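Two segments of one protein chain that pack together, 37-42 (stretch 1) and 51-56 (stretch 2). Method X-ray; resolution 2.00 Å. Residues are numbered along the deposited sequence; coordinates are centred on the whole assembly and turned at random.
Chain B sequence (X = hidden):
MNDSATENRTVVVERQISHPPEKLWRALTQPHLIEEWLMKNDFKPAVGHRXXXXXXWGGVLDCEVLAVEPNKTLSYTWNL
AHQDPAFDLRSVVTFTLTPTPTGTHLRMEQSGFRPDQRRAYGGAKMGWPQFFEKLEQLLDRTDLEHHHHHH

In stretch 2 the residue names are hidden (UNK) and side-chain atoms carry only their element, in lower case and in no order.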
# COMPACT_ATOMS: atom_id res chain seq x y z
N TRP B 37 7.55 -2.88 9.73
CA TRP B 37 7.73 -3.81 8.62
C TRP B 37 6.48 -3.95 7.78
O TRP B 37 6.53 -4.37 6.62
CB TRP B 37 8.17 -5.19 9.12
CG TRP B 37 7.22 -5.84 10.08
CD1 TRP B 37 7.19 -5.68 11.44
CD2 TRP B 37 6.14 -6.73 9.76
NE1 TRP B 37 6.17 -6.42 11.98
CE2 TRP B 37 5.51 -7.07 10.98
CE3 TRP B 37 5.65 -7.27 8.56
CZ2 TRP B 37 4.41 -7.93 11.03
CZ3 TRP B 37 4.55 -8.13 8.62
CH2 TRP B 37 3.95 -8.45 9.85
N LEU B 38 5.33 -3.61 8.36
CA LEU B 38 4.07 -3.70 7.65
C LEU B 38 3.62 -2.28 7.32
O LEU B 38 4.04 -1.71 6.31
CB LEU B 38 3.04 -4.43 8.51
CG LEU B 38 1.75 -4.82 7.80
CD1 LEU B 38 2.04 -5.82 6.67
CD2 LEU B 38 0.81 -5.42 8.81
N MSE B 39 2.76 -1.71 8.17
CA MSE B 39 2.29 -0.34 8.00
C MSE B 39 1.40 0.07 9.17
O MSE B 39 1.13 -0.72 10.07
CB MSE B 39 1.52 -0.18 6.67
CG MSE B 39 0.17 -0.87 6.63
SE MSE B 39 -0.60 -0.95 4.84
CE MSE B 39 0.16 -2.63 4.23
N LYS B 40 0.98 1.33 9.14
CA LYS B 40 0.12 1.94 10.15
C LYS B 40 -0.98 0.97 10.56
O LYS B 40 -1.62 0.35 9.72
CB LYS B 40 -0.51 3.21 9.58
CG LYS B 40 -0.69 4.35 10.56
CD LYS B 40 -1.58 3.99 11.73
CE LYS B 40 -1.84 5.22 12.61
NZ LYS B 40 -2.49 6.32 11.84
N ASN B 41 -1.22 0.87 11.86
CA ASN B 41 -2.24 -0.04 12.36
C ASN B 41 -2.57 0.24 13.81
O ASN B 41 -1.81 0.92 14.51
CB ASN B 41 -1.72 -1.47 12.29
CG ASN B 41 -0.58 -1.71 13.26
OD1 ASN B 41 0.56 -1.29 13.02
ND2 ASN B 41 -0.89 -2.36 14.38
N ASP B 42 -3.70 -0.31 14.25
CA ASP B 42 -4.14 -0.18 15.64
C ASP B 42 -4.45 -1.58 16.17
O ASP B 42 -5.48 -1.81 16.81
CB ASP B 42 -5.37 0.73 15.75
CG ASP B 42 -6.51 0.32 14.82
OD1 ASP B 42 -7.68 0.64 15.15
OD2 ASP B 42 -6.26 -0.30 13.77
N UNK B 51 -9.63 -3.92 13.97
CA UNK B 51 -8.68 -2.86 13.67
C UNK B 51 -8.49 -2.70 12.18
O UNK B 51 -9.09 -3.43 11.37
c UNK B 51 -7.33 -3.15 14.35
c UNK B 51 -6.99 -5.65 14.22
c UNK B 51 -6.34 -6.77 13.72
c UNK B 51 -6.62 -4.37 13.81
c UNK B 51 -4.93 -5.36 12.37
c UNK B 51 -5.59 -4.24 12.88
c UNK B 51 -5.31 -6.63 12.79
N UNK B 52 -7.66 -1.74 11.81
CA UNK B 52 -7.35 -1.47 10.42
C UNK B 52 -5.85 -1.39 10.23
O UNK B 52 -5.10 -1.13 11.17
o UNK B 52 -10.11 0.32 10.87
c UNK B 52 -9.48 -0.17 9.94
c UNK B 52 -7.97 -0.15 9.94
n UNK B 52 -10.06 -0.76 8.91
N UNK B 53 -5.43 -1.60 9.00
CA UNK B 53 -4.04 -1.52 8.60
C UNK B 53 -4.16 -0.59 7.40
O UNK B 53 -4.87 -0.90 6.43
c UNK B 53 -2.96 -5.25 9.09
c UNK B 53 -3.53 -3.86 9.39
c UNK B 53 -3.50 -2.91 8.18
c UNK B 53 -2.07 -2.80 7.69
N UNK B 54 -3.53 0.58 7.47
CA UNK B 54 -3.63 1.55 6.39
C UNK B 54 -2.30 2.09 5.87
O UNK B 54 -1.31 2.15 6.60
c UNK B 54 -4.52 2.73 6.84
o UNK B 54 -3.94 3.42 7.93
N UNK B 55 -2.31 2.50 4.61
CA UNK B 55 -1.13 3.02 3.93
C UNK B 55 -1.16 4.54 3.81
O UNK B 55 -2.22 5.15 3.90
c UNK B 55 -1.02 2.39 2.55
N UNK B 56 -0.00 5.15 3.56
CA UNK B 56 0.05 6.60 3.44
C UNK B 56 -0.70 7.14 2.22
O UNK B 56 -1.17 8.28 2.24
c UNK B 56 2.22 6.93 4.72
o UNK B 56 1.54 6.88 5.78
o UNK B 56 3.46 6.87 4.71
c UNK B 56 1.49 7.10 3.39
O HOH W 1 1.99 3.12 7.06

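Position 51 carries seven side-chain carbons, one of them the CB and the other six closed into a flat ring with no heteroatom. Its CB points toward stretch 1 and lies 3.1 Å from OD2 of D42, while the ring leads away from the contact. A benzyl group without a hydroxyl is phenylalanine, F51.

Position 52 has four side-chain atoms: two carbons, the second bearing one oxygen and one nitrogen. The CA-to-CB bond points sideways to stretch 1, with CB 4.2 Å from OD2 of D42. The N of 52 donates a nearly straight hydrogen bond to OD2 of D42 (2.8 Å), and the N of D42 returns a weak one to the O of 52 (3.5 Å). A short carboxamide is asparagine, N52.

Position 53 shows four carbons, forked at the first, with one arm two carbons long. One carbon of this side chain comes within 3.1 Å of CG of M39, a selenomethionine, and another lies 3.8 Å from CD2 of L38. Branching at CB with unequal arms gives isoleucine, I53; CD1 makes that contact with L38, and CG2, nearest M39, also lies 4.1 Å from CD2 of L38.

Position 54 has one carbon and one oxygen, the latter 3.8 Å from CB of K40. Its backbone N donates to the O of K40 at 3.0 Å. A single hydroxymethyl is serine, S54, whose OG is hydrogen-bonded elsewhere in the structure.

Position 55 has a lone carbon, directed away overall yet still 4.1 Å from SE of M39. It is alanine, A55.

Position 56 has two carbons, the second carrying two oxygens: a carboxylate one methylene from the backbone, hence aspartate, D56. Its side chain stays 5.7 Å or more from stretch 1, outside the contact.

The contact is a short, irregular antiparallel pairing in which N41 sits opposite I53, their CA atoms 4.4 Å apart. Around this pair, the O of K40 approaches CA of I53 and the O of N52 approaches CA of N41, both at 3.3 Å, so CA-H...O contacts supplement the few hydrogen bonds. Beyond it, the carboxylate of D42 accepts from the N of N52. A water accepts from the N of K40 (2.9 Å) and donates weakly to the O of S54 (3.5 Å), bridging the strands. The rule for a designer is compact: let backbone, carboxylate and water link the edges, and let I53 and A55 pack against M39, and I53 against L38.

Stretch 2 51-56: FNISAD
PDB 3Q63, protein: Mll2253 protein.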